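Local atomic coordinates of inosine-uridine preferring nucleoside hydrolase (Gardnerella vaginalis 315-A, PDB entry 6BA1), a protein that belongs to the inosine-uridine preferring nucleoside hydrolase family, with a calcium ion bound at the C-terminal ends of parallel strands in a mixed beta sheet flanked by helices. Residues G14-L19 with G245-L250; T202-K207 with F229-Y234. All blocks are in the same frame, centred on the assembly; numbering follows the deposited sequence.

Overall arrangement
Contact 1 (14-19 with 245-250) is entirely buried near the middle of the chain, whereas contact 2 (202-207 with 229-234) lies farther out and is only partly buried; their centres are about 11 Å apart. Contact 1 joins the N-terminal parts of two helices from distant parts of the sequence, through acidic groups gathered at a calcium ion. Contact 2 is more local, nested within the span closed by contact 1, and rests on an isoleucine beside the phenol end of a tyrosine, with a lysine at the ring edge. No element is shared, but helix 218-237 connects them: Val15 packs against Tyr230, and His247 NE2 is hydrogen-bonded to Tyr234 OH, so one helix faces both the metal region and the outer packing.

Contact 1 (G14-L19 with G245-L250); sequences GVDDTL and GLHDPL. With CA (calcium ion), chain S.
Asp17 and Asp248 meet at the calcium ion, each giving one carboxylate oxygen: Asp17 OD1 and Asp248 OD2 are both 2.5 Å from the metal. The two carboxylate planes are steeply turned, 77° apart, and Asp12 and the carbonyl oxygen of Thr130 complete the four protein ligands. Asp16 takes a different place: its carboxylate stacks on that of Asp248, the planes 25° apart, with Asp16 OD1 3.2 Å from Asp248 OD1. These are two acceptors of like charge with no hydrogen bond between them, a repulsion the nearby calcium would probably offset. Asp16 OD2 has a weak hydrogen bond to Tyr230 OH. Away from this dense acidic end the contact turns apolar and looser, though still buried. Pro249 CG lies 3.6 Å from Leu19 CB, and beyond it Leu19 CD1 only brushes Leu246 CD2 at 4.4 Å. An aspartate cluster holding calcium is characteristic of nucleoside hydrolases. The first turns of helices 15-25 and 247-256 thus lie side by side at the metal, which also takes ligands from just after the neighbouring parallel strands 6-11 and 125-129; helix 218-237 packs on Val15 and Leu19, and helix 302-319 on Leu246 and Pro249.

Contact 2 (T202-K207 with F229-Y234); sequences TLLTYK and FYIKAY
Thr205 and Ile231 mark the closest backbone approach, 7.2 Å between their CA atoms, where the extended run 202-205 passes helix 218-237 and turns into helix 206-213. Ile231 carries the contact, its two branches serving different partners. The CG2 branch, anti to the backbone N, meets the phenol end of Tyr206, with Ile231 CG2 3.5 Å from Tyr206 CZ; it comes at the ring obliquely, and the two side chains slide past each other in opposite directions. The other branch lies against the backbone of the extended run, with Ile231 CD1 4.0 Å from Leu204 O. There it also meets the side chain of Leu204, which crosses it at about a right angle with Leu204 CD1 4.1 Å from Ile231 CD1. Lys232 lies at the exposed side of the contact. Its chain, extended beyond CG, crosses the tyrosine at about a right angle, and Lys232 CG sits at the ring edge, near the ring plane, beside Tyr206 OH. That hydroxyl has its polar partner in Glu235, one turn beyond Ile231 on helix 218-237, so Tyr206 is held to that helix by both packing and a hydrogen bond. No hydrogen bond joins the two segments themselves. Leu204 pairs through its backbone with Cys244 and packs on Phe309 of helix 302-319. Thr205 is the N-cap of helix 206-213, and its backbone N is hydrogen-bonded to Glu208 OE1, one half of a capping box. Helices 206-213 and 218-237, joined by the short connection 214-217, follow each other as in a helical hairpin, away from the chain centre, while helix 218-237 reaches the metal region of the nucleoside hydrolase fold through Tyr230 and Tyr234.

Contact 1 (G14-L19 with G245-L250)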
ATOM      1  N   GLY A  14     -18.540  21.327  -6.028  1.00 25.04           N
ATOM      2  CA  GLY A  14     -17.736  20.161  -6.445  1.00 24.17           C
ATOM      3  C   GLY A  14     -18.110  19.639  -7.818  1.00 24.26           C
ATOM      4  O   GLY A  14     -19.260  19.274  -8.043  1.00 24.24           O
ATOM      5  N   VAL A  15     -17.139  19.575  -8.727  1.00 24.51           N
ATOM      6  CA  VAL A  15     -17.381  19.179 -10.121  1.00 24.92           C
ATOM      7  C   VAL A  15     -17.586  17.677 -10.240  1.00 24.07           C
ATOM      8  O   VAL A  15     -18.625  17.226 -10.728  1.00 24.15           O
ATOM      9  CB  VAL A  15     -16.260  19.620 -11.085  1.00 25.78           C
ATOM     10  CG1 VAL A  15     -16.554  19.164 -12.512  1.00 26.40           C
ATOM     11  CG2 VAL A  15     -16.080  21.135 -11.040  1.00 26.89           C
ATOM     12  N   ASP A  16     -16.586  16.913  -9.808  1.00 23.41           N
ATOM     13  CA  ASP A  16     -16.724  15.449  -9.735  1.00 22.69           C
ATOM     14  C   ASP A  16     -17.840  15.042  -8.764  1.00 22.12           C
ATOM     15  O   ASP A  16     -18.498  14.022  -8.966  1.00 21.89           O
ATOM     16  CB  ASP A  16     -15.385  14.704  -9.431  1.00 22.29           C
ATOM     17  CG  ASP A  16     -14.497  15.415  -8.417  1.00 22.19           C
ATOM     18  OD1 ASP A  16     -14.968  15.784  -7.317  1.00 21.89           O
ATOM     19  OD2 ASP A  16     -13.300  15.606  -8.725  1.00 22.57           O
ATOM     20  N   ASP A  17     -18.071  15.864  -7.744  1.00 22.11           N
ATOM     21  CA  ASP A  17     -19.160  15.630  -6.798  1.00 21.86           C
ATOM     22  C   ASP A  17     -20.550  15.654  -7.456  1.00 22.32           C
ATOM     23  O   ASP A  17     -21.403  14.848  -7.083  1.00 22.10           O
ATOM     24  CB  ASP A  17     -19.081  16.614  -5.629  1.00 22.05           C
ATOM     25  CG  ASP A  17     -17.848  16.379  -4.750  1.00 21.64           C
ATOM     26  OD1 ASP A  17     -16.729  16.799  -5.117  1.00 21.80           O
ATOM     27  OD2 ASP A  17     -17.992  15.754  -3.680  1.00 21.30           O
ATOM     28  N   THR A  18     -20.780  16.530  -8.439  1.00 23.08           N
ATOM     29  CA  THR A  18     -22.071  16.520  -9.164  1.00 23.68           C
ATOM     30  C   THR A  18     -22.181  15.350 -10.126  1.00 23.59           C
ATOM     31  O   THR A  18     -23.293  14.898 -10.427  1.00 23.89           O
ATOM     32  CB  THR A  18     -22.370  17.783  -9.991  1.00 24.80           C
ATOM     33  OG1 THR A  18     -21.521  17.827 -11.142  1.00 25.18           O
ATOM     34  CG2 THR A  18     -22.237  19.030  -9.161  1.00 25.16           C
ATOM     35  N   LEU A  19     -21.041  14.893 -10.640  1.00 23.37           N
ATOM     36  CA  LEU A  19     -21.013  13.690 -11.458  1.00 23.38           C
ATOM     37  C   LEU A  19     -21.395  12.475 -10.613  1.00 22.68           C
ATOM     38  O   LEU A  19     -22.008  11.537 -11.124  1.00 22.89           O
ATOM     39  CB  LEU A  19     -19.644  13.510 -12.119  1.00 23.50           C
ATOM     40  CG  LEU A  19     -19.209  14.600 -13.105  1.00 24.49           C
ATOM     41  CD1 LEU A  19     -17.834  14.280 -13.663  1.00 24.71           C
ATOM     42  CD2 LEU A  19     -20.224  14.762 -14.230  1.00 25.50           C
ATOM     43  N   GLY A 245     -10.017  13.053 -14.257  1.00 26.33           N
ATOM     44  CA  GLY A 245     -10.268  11.880 -13.429  1.00 25.23           C
ATOM     45  C   GLY A 245     -11.734  11.787 -13.027  1.00 24.39           C
ATOM     46  O   GLY A 245     -12.396  12.808 -12.820  1.00 24.28           O
ATOM     47  N   LEU A 246     -12.233  10.555 -12.921  1.00 23.97           N
ATOM     48  CA  LEU A 246     -13.586  10.296 -12.449  1.00 23.28           C
ATOM     49  C   LEU A 246     -13.513   9.768 -11.029  1.00 22.32           C
ATOM     50  O   LEU A 246     -13.749   8.586 -10.769  1.00 22.10           O
ATOM     51  CB  LEU A 246     -14.287   9.299 -13.373  1.00 23.76           C
ATOM     52  CG  LEU A 246     -14.425   9.736 -14.830  1.00 24.95           C
ATOM     53  CD1 LEU A 246     -15.063   8.624 -15.653  1.00 25.53           C
ATOM     54  CD2 LEU A 246     -15.209  11.048 -14.928  1.00 25.06           C
ATOM     55  N   HIS A 247     -13.218  10.670 -10.104  1.00 21.93           N
ATOM     56  CA  HIS A 247     -12.881  10.287  -8.734  1.00 21.28           C
ATOM     57  C   HIS A 247     -14.137   9.919  -7.935  1.00 20.74           C
ATOM     58  O   HIS A 247     -14.347   8.757  -7.589  1.00 20.57           O
ATOM     59  CB  HIS A 247     -12.105  11.408  -8.025  1.00 21.28           C
ATOM     60  CG  HIS A 247     -10.843  11.815  -8.715  1.00 21.98           C
ATOM     61  ND1 HIS A 247      -9.596  11.472  -8.235  1.00 22.11           N
ATOM     62  CD2 HIS A 247     -10.639  12.565  -9.841  1.00 22.78           C
ATOM     63  CE1 HIS A 247      -8.664  11.970  -9.035  1.00 22.95           C
ATOM     64  NE2 HIS A 247      -9.270  12.624 -10.021  1.00 23.39           N
ATOM     65  N   ASP A 248     -14.980  10.918  -7.693  1.00 20.66           N
ATOM     66  CA  ASP A 248     -16.130  10.783  -6.802  1.00 20.33           C
ATOM     67  C   ASP A 248     -17.250   9.875  -7.366  1.00 20.44           C
ATOM     68  O   ASP A 248     -17.868   9.135  -6.603  1.00 20.26           O
ATOM     69  CB  ASP A 248     -16.683  12.169  -6.420  1.00 20.46           C
ATOM     70  CG  ASP A 248     -15.613  13.074  -5.760  1.00 20.51           C
ATOM     71  OD1 ASP A 248     -14.393  12.939  -6.062  1.00 20.60           O
ATOM     72  OD2 ASP A 248     -15.979  13.950  -4.947  1.00 20.61           O
ATOM     73  N   PRO A 249     -17.497   9.905  -8.695  1.00 20.90           N
ATOM     74  CA  PRO A 249     -18.501   9.009  -9.275  1.00 21.17           C
ATOM     75  C   PRO A 249     -18.224   7.535  -9.052  1.00 21.12           C
ATOM     76  O   PRO A 249     -19.153   6.757  -8.838  1.00 21.22           O
ATOM     77  CB  PRO A 249     -18.419   9.296 -10.776  1.00 21.88           C
ATOM     78  CG  PRO A 249     -17.900  10.668 -10.859  1.00 22.00           C
ATOM     79  CD  PRO A 249     -16.926  10.794  -9.723  1.00 21.41           C
ATOM     80  N   LEU A 250     -16.946   7.164  -9.115  1.00 21.12           N
ATOM     81  CA  LEU A 250     -16.549   5.772  -8.987  1.00 21.28           C
ATOM     82  C   LEU A 250     -16.915   5.199  -7.628  1.00 20.94           C
ATOM     83  O   LEU A 250     -17.290   4.032  -7.533  1.00 21.26           O
ATOM     84  CB  LEU A 250     -15.051   5.625  -9.249  1.00 21.49           C
ATOM     85  CG  LEU A 250     -14.447   4.216  -9.265  1.00 21.92           C
ATOM     86  CD1 LEU A 250     -15.197   3.268 -10.191  1.00 22.59           C
ATOM     87  CD2 LEU A 250     -12.995   4.338  -9.695  1.00 22.32           C
TER
HETATM   88 CA    CA S 400     -14.755  15.855  -3.842  1.00 21.20          CA

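Contact 2 (T202-K207 with F229-Y234)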
ATOM      1  N   THR A 202      -9.214   5.889 -14.031  1.00 26.09           N
ATOM      2  CA  THR A 202     -10.388   6.441 -14.719  1.00 26.11           C
ATOM      3  C   THR A 202     -10.068   7.705 -15.485  1.00 26.83           C
ATOM      4  O   THR A 202      -9.204   8.484 -15.083  1.00 26.80           O
ATOM      5  CB  THR A 202     -11.515   6.761 -13.729  1.00 24.82           C
ATOM      6  OG1 THR A 202     -11.817   5.582 -12.961  1.00 24.32           O
ATOM      7  N   LEU A 203     -10.786   7.911 -16.585  1.00 27.62           N
ATOM      8  CA  LEU A 203     -10.548   9.027 -17.499  1.00 28.70           C
ATOM      9  C   LEU A 203     -11.801   9.344 -18.338  1.00 29.18           C
ATOM     10  O   LEU A 203     -12.512   8.426 -18.765  1.00 29.41           O
ATOM     11  CB  LEU A 203      -9.393   8.681 -18.425  1.00 30.27           C
ATOM     12  CG  LEU A 203      -9.057   9.623 -19.612  1.00 31.95           C
ATOM     13  CD1 LEU A 203      -8.576  10.974 -19.110  1.00 31.74           C
ATOM     14  CD2 LEU A 203      -8.027   9.013 -20.554  1.00 33.72           C
ATOM     15  N   LEU A 204     -12.064  10.633 -18.565  1.00 29.49           N
ATOM     16  CA  LEU A 204     -12.911  11.053 -19.693  1.00 30.65           C
ATOM     17  C   LEU A 204     -12.452  12.379 -20.302  1.00 31.88           C
ATOM     18  O   LEU A 204     -11.913  13.243 -19.601  1.00 31.42           O
ATOM     19  CB  LEU A 204     -14.419  11.053 -19.350  1.00 29.82           C
ATOM     20  CG  LEU A 204     -15.144  12.095 -18.472  1.00 28.86           C
ATOM     21  CD1 LEU A 204     -15.118  13.518 -19.052  1.00 29.95           C
ATOM     22  CD2 LEU A 204     -16.590  11.677 -18.309  1.00 28.37           C
ATOM     23  N   THR A 205     -12.673  12.505 -21.613  1.00 33.61           N
ATOM     24  CA  THR A 205     -12.173  13.605 -22.436  1.00 35.33           C
ATOM     25  C   THR A 205     -13.378  14.315 -23.064  1.00 36.10           C
ATOM     26  O   THR A 205     -14.524  13.996 -22.750  1.00 35.18           O
ATOM     27  CB  THR A 205     -11.243  13.047 -23.546  1.00 37.20           C
ATOM     28  OG1 THR A 205     -11.901  11.927 -24.145  1.00 37.55           O
ATOM     29  CG2 THR A 205      -9.908  12.597 -22.958  1.00 36.79           C
ATOM     30  N   TYR A 206     -13.117  15.284 -23.941  1.00 37.97           N
ATOM     31  CA  TYR A 206     -14.177  15.979 -24.683  1.00 39.16           C
ATOM     32  C   TYR A 206     -14.998  15.066 -25.607  1.00 40.00           C
ATOM     33  O   TYR A 206     -16.135  15.403 -25.944  1.00 40.46           O
ATOM     34  CB  TYR A 206     -13.600  17.128 -25.512  1.00 41.35           C
ATOM     35  CG  TYR A 206     -12.800  18.135 -24.725  1.00 40.95           C
ATOM     36  CD1 TYR A 206     -13.427  19.010 -23.837  1.00 39.89           C
ATOM     37  CD2 TYR A 206     -11.414  18.220 -24.871  1.00 41.81           C
ATOM     38  CE1 TYR A 206     -12.692  19.947 -23.118  1.00 39.71           C
ATOM     39  CE2 TYR A 206     -10.677  19.155 -24.167  1.00 41.63           C
ATOM     40  CZ  TYR A 206     -11.322  20.008 -23.287  1.00 40.56           C
ATOM     41  OH  TYR A 206     -10.593  20.924 -22.577  1.00 40.51           O
ATOM     42  N   LYS A 207     -14.423  13.939 -26.031  1.00 40.41           N
ATOM     43  CA  LYS A 207     -15.161  12.897 -26.771  1.00 41.10           C
ATOM     44  C   LYS A 207     -16.457  12.498 -26.043  1.00 39.42           C
ATOM     45  O   LYS A 207     -17.502  12.312 -26.686  1.00 40.28           O
ATOM     46  CB  LYS A 207     -14.284  11.656 -26.985  1.00 41.39           C
ATOM     47  N   PHE A 229     -14.760  22.812 -18.148  1.00 34.83           N
ATOM     48  CA  PHE A 229     -13.942  23.679 -17.273  1.00 34.84           C
ATOM     49  C   PHE A 229     -12.957  22.832 -16.466  1.00 33.40           C
ATOM     50  O   PHE A 229     -11.792  23.197 -16.305  1.00 33.92           O
ATOM     51  CB  PHE A 229     -14.822  24.505 -16.324  1.00 34.47           C
ATOM     52  CG  PHE A 229     -14.053  25.517 -15.509  1.00 34.86           C
ATOM     53  CD1 PHE A 229     -13.414  25.141 -14.316  1.00 33.46           C
ATOM     54  CD2 PHE A 229     -13.955  26.844 -15.921  1.00 36.81           C
ATOM     55  CE1 PHE A 229     -12.711  26.063 -13.565  1.00 33.97           C
ATOM     56  CE2 PHE A 229     -13.252  27.775 -15.167  1.00 37.33           C
ATOM     57  CZ  PHE A 229     -12.627  27.385 -13.991  1.00 35.90           C
ATOM     58  N   TYR A 230     -13.460  21.716 -15.953  1.00 31.75           N
ATOM     59  CA  TYR A 230     -12.692  20.744 -15.169  1.00 30.38           C
ATOM     60  C   TYR A 230     -11.565  20.096 -15.988  1.00 31.04           C
ATOM     61  O   TYR A 230     -10.475  19.862 -15.461  1.00 30.73           O
ATOM     62  CB  TYR A 230     -13.660  19.688 -14.629  1.00 28.85           C
ATOM     63  CG  TYR A 230     -13.138  18.694 -13.610  1.00 27.41           C
ATOM     64  CD1 TYR A 230     -12.591  19.109 -12.396  1.00 26.85           C
ATOM     65  CD2 TYR A 230     -13.279  17.324 -13.828  1.00 26.73           C
ATOM     66  CE1 TYR A 230     -12.158  18.184 -11.451  1.00 25.69           C
ATOM     67  CE2 TYR A 230     -12.863  16.388 -12.888  1.00 25.58           C
ATOM     68  CZ  TYR A 230     -12.298  16.818 -11.708  1.00 25.07           C
ATOM     69  OH  TYR A 230     -11.866  15.879 -10.797  1.00 24.13           O
ATOM     70  N   ILE A 231     -11.821  19.822 -17.272  1.00 32.13           N
ATOM     71  CA  ILE A 231     -10.792  19.264 -18.168  1.00 33.16           C
ATOM     72  C   ILE A 231      -9.726  20.308 -18.530  1.00 34.83           C
ATOM     73  O   ILE A 231      -8.532  19.998 -18.518  1.00 35.17           O
ATOM     74  CB  ILE A 231     -11.408  18.622 -19.443  1.00 34.05           C
ATOM     75  CG1 ILE A 231     -12.233  17.370 -19.058  1.00 32.49           C
ATOM     76  CG2 ILE A 231     -10.324  18.199 -20.431  1.00 35.54           C
ATOM     77  CD1 ILE A 231     -13.296  17.011 -20.076  1.00 33.24           C
ATOM     78  N   LYS A 232     -10.146  21.530 -18.855  1.00 36.03           N
ATOM     79  CA  LYS A 232      -9.214  22.642 -19.184  1.00 37.87           C
ATOM     80  C   LYS A 232      -8.330  23.056 -18.007  1.00 37.22           C
ATOM     81  O   LYS A 232      -7.220  23.557 -18.207  1.00 38.57           O
ATOM     82  CB  LYS A 232      -9.949  23.867 -19.747  1.00 39.44           C
ATOM     83  CG  LYS A 232     -10.364  23.697 -21.200  1.00 41.10           C
ATOM     84  CD  LYS A 232     -10.924  24.964 -21.787  1.00 43.02           C
ATOM     85  CE  LYS A 232     -11.591  24.693 -23.134  1.00 44.51           C
ATOM     86  NZ  LYS A 232     -11.862  25.953 -23.870  1.00 46.98           N
ATOM     87  N   ALA A 233      -8.832  22.864 -16.792  1.00 35.35           N
ATOM     88  CA  ALA A 233      -8.015  22.981 -15.588  1.00 34.56           C
ATOM     89  C   ALA A 233      -7.005  21.833 -15.517  1.00 34.02           C
ATOM     90  O   ALA A 233      -5.823  22.069 -15.256  1.00 34.66           O
ATOM     91  CB  ALA A 233      -8.891  23.000 -14.349  1.00 32.91           C
ATOM     92  N   TYR A 234      -7.472  20.602 -15.754  1.00 33.00           N
ATOM     93  CA  TYR A 234      -6.589  19.424 -15.818  1.00 32.71           C
ATOM     94  C   TYR A 234      -5.547  19.510 -16.951  1.00 34.70           C
ATOM     95  O   TYR A 234      -4.450  18.975 -16.809  1.00 34.92           O
ATOM     96  CB  TYR A 234      -7.384  18.111 -15.935  1.00 31.51           C
ATOM     97  CG  TYR A 234      -7.627  17.393 -14.614  1.00 29.62           C
ATOM     98  CD1 TYR A 234      -7.122  16.114 -14.392  1.00 29.01           C
ATOM     99  CD2 TYR A 234      -8.376  17.986 -13.591  1.00 28.64           C
ATOM    100  CE1 TYR A 234      -7.373  15.434 -13.194  1.00 27.49           C
ATOM    101  CE2 TYR A 234      -8.647  17.321 -12.408  1.00 27.15           C
ATOM    102  CZ  TYR A 234      -8.131  16.066 -12.192  1.00 26.58           C
ATOM    103  OH  TYR A 234      -8.362  15.333 -11.039  1.00 25.31           O
TER